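Local atomic coordinates of DR2417 (PDB entry 4XWW), a protein that probably degrades RNA from the 5' end as the two-zinc exonuclease RNase J, with possible roles in rRNA maturation and mRNA decay. Residues Y106-T111 / I155-G160; R130-G135 / A146-M151. All coordinates share one frame; numbering follows the deposited sequence.

Interaction 1 of 2, residues Y106-T111 / I155-G160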
# COMPACT_ATOMS: atom_id res chain seq x y z
N TYR A 106 -35.18 2.67 10.35
CA TYR A 106 -34.95 2.99 11.76
C TYR A 106 -33.49 3.26 12.10
O TYR A 106 -32.60 2.53 11.66
CB TYR A 106 -35.45 1.84 12.64
CG TYR A 106 -36.95 1.65 12.55
CD1 TYR A 106 -37.80 2.35 13.40
CD2 TYR A 106 -37.50 0.81 11.60
CE1 TYR A 106 -39.18 2.18 13.31
CE2 TYR A 106 -38.88 0.65 11.50
CZ TYR A 106 -39.71 1.34 12.36
OH TYR A 106 -41.09 1.18 12.27
N GLY A 107 -33.24 4.30 12.88
CA GLY A 107 -31.88 4.53 13.34
C GLY A 107 -31.79 5.60 14.42
O GLY A 107 -32.76 6.30 14.67
N LEU A 108 -30.61 5.74 15.03
CA LEU A 108 -30.44 6.76 16.08
C LEU A 108 -30.21 8.16 15.47
O LEU A 108 -29.96 8.28 14.28
CB LEU A 108 -29.30 6.34 17.01
CG LEU A 108 -29.83 5.33 18.04
CD1 LEU A 108 -29.55 3.91 17.61
CD2 LEU A 108 -29.28 5.61 19.44
N PRO A 109 -30.35 9.23 16.29
CA PRO A 109 -30.42 10.57 15.68
C PRO A 109 -29.23 11.00 14.80
O PRO A 109 -29.48 11.57 13.74
CB PRO A 109 -30.52 11.49 16.90
CG PRO A 109 -31.14 10.65 17.94
CD PRO A 109 -30.59 9.28 17.74
N LEU A 110 -27.98 10.76 15.20
CA LEU A 110 -26.87 11.19 14.35
C LEU A 110 -26.88 10.39 13.05
O LEU A 110 -26.65 10.93 11.96
CB LEU A 110 -25.51 11.02 15.05
CG LEU A 110 -24.28 11.39 14.21
CD1 LEU A 110 -24.34 12.86 13.75
CD2 LEU A 110 -23.01 11.11 15.01
N THR A 111 -27.20 9.10 13.16
CA THR A 111 -27.30 8.24 11.98
C THR A 111 -28.31 8.81 10.99
O THR A 111 -28.00 9.02 9.82
CB THR A 111 -27.71 6.81 12.37
OG1 THR A 111 -26.79 6.31 13.35
CG2 THR A 111 -27.68 5.89 11.16
N ILE A 155 -17.86 6.50 16.35
CA ILE A 155 -18.87 7.51 16.01
C ILE A 155 -20.00 7.37 17.04
O ILE A 155 -20.26 6.27 17.51
CB ILE A 155 -19.39 7.34 14.55
CG1 ILE A 155 -20.19 8.58 14.09
CG2 ILE A 155 -20.27 6.08 14.41
CD1 ILE A 155 -20.66 8.51 12.63
N PRO A 156 -20.64 8.49 17.44
CA PRO A 156 -21.77 8.40 18.38
C PRO A 156 -23.01 7.71 17.78
O PRO A 156 -23.07 7.52 16.55
CB PRO A 156 -22.09 9.88 18.69
CG PRO A 156 -20.84 10.61 18.39
CD PRO A 156 -20.19 9.88 17.24
N ASP A 157 -23.96 7.37 18.63
CA ASP A 157 -25.25 6.83 18.21
C ASP A 157 -25.05 5.55 17.42
O ASP A 157 -25.66 5.33 16.38
CB ASP A 157 -26.03 7.87 17.39
CG ASP A 157 -26.77 8.88 18.27
OD1 ASP A 157 -26.90 8.65 19.49
OD2 ASP A 157 -27.24 9.90 17.71
N ASN A 158 -24.16 4.72 17.95
CA ASN A 158 -23.84 3.41 17.40
C ASN A 158 -24.56 2.32 18.17
O ASN A 158 -24.50 2.26 19.39
CB ASN A 158 -22.34 3.17 17.48
CG ASN A 158 -21.94 1.85 16.88
OD1 ASN A 158 -21.89 1.71 15.67
ND2 ASN A 158 -21.64 0.88 17.74
N ALA A 159 -25.27 1.45 17.45
CA ALA A 159 -26.05 0.43 18.12
C ALA A 159 -25.68 -0.96 17.69
O ALA A 159 -25.28 -1.19 16.55
CB ALA A 159 -27.56 0.64 17.87
N GLY A 160 -25.83 -1.88 18.63
CA GLY A 160 -26.07 -3.27 18.30
C GLY A 160 -27.57 -3.51 18.40
O GLY A 160 -28.35 -2.61 18.80
O HOH W 1 -28.19 4.23 14.39
O HOH W 2 -24.16 7.16 14.00
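D157 and L110 form the tight half of this contact. L110 N, in the first turn of helix 109-122, donates a nearly straight bond to D157 OD2 (2.8 Å, 164°), entering on the anti lone pair, away from OD1. D157 meets the start of the helix, its CB against L108 CB at 3.6 Å, while the P109 and D157 side chains cross at about a right angle, P109 CD nearest OD2. A negative group here would probably gain from the helix N terminus, and H285 adds a weak bond to OD2. CG of L110 lies anti to its backbone N (chi1 177°); chi2 (59°) then places the delta carbons, and CD2 rests 3.8 Å from P156 CD and close to I155 CG1. L108 CD1 meets A159 CB at 3.8 Å, where strand 159-165 begins.

The T111 side is looser and filled by water. One water accepts from L108 N at 2.9 Å and lies 2.7 Å from T111 OG1; its bond to D157 O is weak. A second joins T111 OG1 to P156 O, donating to the carbonyl at 2.8 Å. L108 is at the N-cap position, between strand 104-107 and helix 109-122, and the loop after H153 packs here. That loop carries I155 to about 5 Å from a bound zinc, side chain to ion, a second-shell setting in the active site of a metallo-beta-lactamase fold.

Interaction 2 of 2, residues R130-G135 / A146-M151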
# COMPACT_ATOMS: atom_id res chain seq x y z
N ARG A 130 -37.22 6.95 10.67
CA ARG A 130 -37.84 6.87 11.99
C ARG A 130 -36.80 6.75 13.09
O ARG A 130 -36.04 5.79 13.17
CB ARG A 130 -38.79 5.68 12.05
CG ARG A 130 -39.92 5.79 11.07
CD ARG A 130 -40.77 4.54 11.10
NE ARG A 130 -41.84 4.61 10.12
CZ ARG A 130 -42.89 3.80 10.10
NH1 ARG A 130 -43.02 2.86 11.03
NH2 ARG A 130 -43.81 3.94 9.16
N GLU A 131 -36.79 7.75 13.97
CA GLU A 131 -35.81 7.81 15.04
C GLU A 131 -36.08 6.80 16.15
O GLU A 131 -37.23 6.64 16.60
CB GLU A 131 -35.76 9.22 15.62
CG GLU A 131 -34.69 9.42 16.65
CD GLU A 131 -34.66 10.84 17.18
OE1 GLU A 131 -34.48 11.78 16.37
OE2 GLU A 131 -34.83 11.02 18.40
N VAL A 132 -35.03 6.12 16.60
CA VAL A 132 -35.10 5.31 17.79
C VAL A 132 -34.05 5.76 18.79
O VAL A 132 -33.21 6.61 18.50
CB VAL A 132 -34.89 3.80 17.49
CG1 VAL A 132 -36.04 3.25 16.65
CG2 VAL A 132 -33.53 3.54 16.82
N THR A 133 -34.09 5.19 19.98
CA THR A 133 -32.96 5.34 20.88
C THR A 133 -32.71 4.01 21.58
O THR A 133 -33.45 3.06 21.37
CB THR A 133 -33.18 6.45 21.91
OG1 THR A 133 -31.94 6.70 22.60
CG2 THR A 133 -34.25 6.03 22.90
N TYR A 134 -31.64 3.93 22.36
CA TYR A 134 -31.29 2.67 23.01
C TYR A 134 -32.45 2.16 23.85
O TYR A 134 -33.06 2.93 24.61
CB TYR A 134 -30.05 2.84 23.87
CG TYR A 134 -28.89 3.41 23.10
CD1 TYR A 134 -28.39 2.75 21.98
CD2 TYR A 134 -28.32 4.60 23.47
CE1 TYR A 134 -27.33 3.28 21.26
CE2 TYR A 134 -27.26 5.13 22.76
CZ TYR A 134 -26.77 4.46 21.66
OH TYR A 134 -25.74 4.99 20.96
N GLY A 135 -32.76 0.88 23.69
CA GLY A 135 -33.81 0.23 24.44
C GLY A 135 -35.12 0.12 23.69
O GLY A 135 -35.99 -0.67 24.07
N ALA A 146 -37.03 -5.99 16.64
CA ALA A 146 -35.64 -5.59 16.85
C ALA A 146 -35.51 -4.67 18.06
O ALA A 146 -36.25 -3.71 18.17
CB ALA A 146 -35.08 -4.91 15.60
N GLU A 147 -34.55 -4.98 18.93
CA GLU A 147 -34.28 -4.19 20.12
C GLU A 147 -32.88 -3.59 20.05
O GLU A 147 -31.89 -4.32 19.93
CB GLU A 147 -34.40 -5.05 21.39
CG GLU A 147 -34.24 -4.23 22.67
CD GLU A 147 -34.28 -5.07 23.95
OE1 GLU A 147 -34.67 -6.25 23.89
OE2 GLU A 147 -33.88 -4.55 25.01
N PHE A 148 -32.79 -2.27 20.16
CA PHE A 148 -31.52 -1.57 20.01
C PHE A 148 -30.79 -1.49 21.34
O PHE A 148 -31.43 -1.31 22.37
CB PHE A 148 -31.76 -0.16 19.45
CG PHE A 148 -32.25 -0.14 18.02
CD1 PHE A 148 -33.57 -0.41 17.72
CD2 PHE A 148 -31.38 0.17 16.99
CE1 PHE A 148 -34.02 -0.40 16.41
CE2 PHE A 148 -31.83 0.19 15.67
CZ PHE A 148 -33.15 -0.09 15.39
N PHE A 149 -29.47 -1.61 21.33
CA PHE A 149 -28.72 -1.31 22.55
C PHE A 149 -27.38 -0.63 22.20
O PHE A 149 -26.87 -0.74 21.08
CB PHE A 149 -28.49 -2.58 23.39
CG PHE A 149 -27.74 -3.65 22.67
CD1 PHE A 149 -28.41 -4.60 21.90
CD2 PHE A 149 -26.35 -3.72 22.74
CE1 PHE A 149 -27.72 -5.59 21.24
CE2 PHE A 149 -25.63 -4.72 22.07
CZ PHE A 149 -26.32 -5.65 21.30
N CYS A 150 -26.84 0.09 23.17
CA CYS A 150 -25.65 0.90 22.93
C CYS A 150 -24.38 0.07 22.88
O CYS A 150 -24.13 -0.75 23.75
CB CYS A 150 -25.53 1.96 24.02
SG CYS A 150 -24.11 3.04 23.80
N MET A 151 -23.56 0.30 21.86
CA MET A 151 -22.18 -0.19 21.88
C MET A 151 -21.23 0.96 21.51
O MET A 151 -21.45 1.64 20.52
CB MET A 151 -21.98 -1.37 20.92
CG MET A 151 -22.89 -2.58 21.25
SD MET A 151 -22.34 -3.39 22.76
CE MET A 151 -20.90 -4.22 22.15
O HOH W 3 -22.79 4.50 20.66
O HOH W 4 -35.63 -2.34 26.18
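E147 and G135 meet at the start of this contact, mostly through a water. That water donates to G135 O at 2.7 Å and to E147 OE2 at 3.1 Å, while the other carboxylate oxygen, OE1, forms salt bridges with K164 and R194.

F148 comes next and works in two ways. Its backbone O accepts from G135 N (2.9 Å, 153°), with the donor sitting 41° out of the carbonyl plane instead of within it. Its ring receives V132: CG2 stands over the middle of one face, 3.8 Å from the centroid, in a CH-pi contact. V132 can aim that methyl because CG2 lies between its own backbone N and carbonyl carbon; CG1 only brushes the ring near CE1. Y106 and A159 also pack on F148.

CB of F149 points away from the other segment, its side chain touches I162, and its backbone makes the contact. Y134 CD1 approaches F149 C obliquely at 3.5 Å.

C150 then lies against one face of the Y134 ring. Its CB sits over the ring centre, 3.5 Å from the centroid, and SG, anti to the backbone N (chi1 -179°), runs on over the same face toward CZ and OH, 4.1 Å from the centroid. M151 ends the segment; a water 3.0 Å from Y134 OH also lies near M151 O, though it has more acceptors in reach than protons to give, and N158 ND2 bonds M151 O.

With one direct hydrogen bond, this contact depends largely on C-H and sulfur groups over aromatic faces, while the charge of E147 is probably met largely by K164 and R194, beyond both segments, though the water reaching G135 O also bonds OE2.

Overall arrangement
From the N terminus, the chain leaves strand 104-107, turns through 106-111 into helix 109-122 and returns as edge strand 128-131. Segment 130-135 then departs that sheet for the second one, whose outermost strand 137-140 and its neighbour 144-150 follow. Interaction 2 closes this short loop when 146-151 comes back past 130-135. The chain next passes H153, and 155-160 returns to 106-111, closing the larger loop of interaction 1, in which interaction 2 is nested. Their centres are 8 Å apart: Y106 OH bonds R130 NH1, and Y134 packs on D157. Together they tie both sheets of the metallo-beta-lactamase domain to the loop carrying the zinc ligand H153.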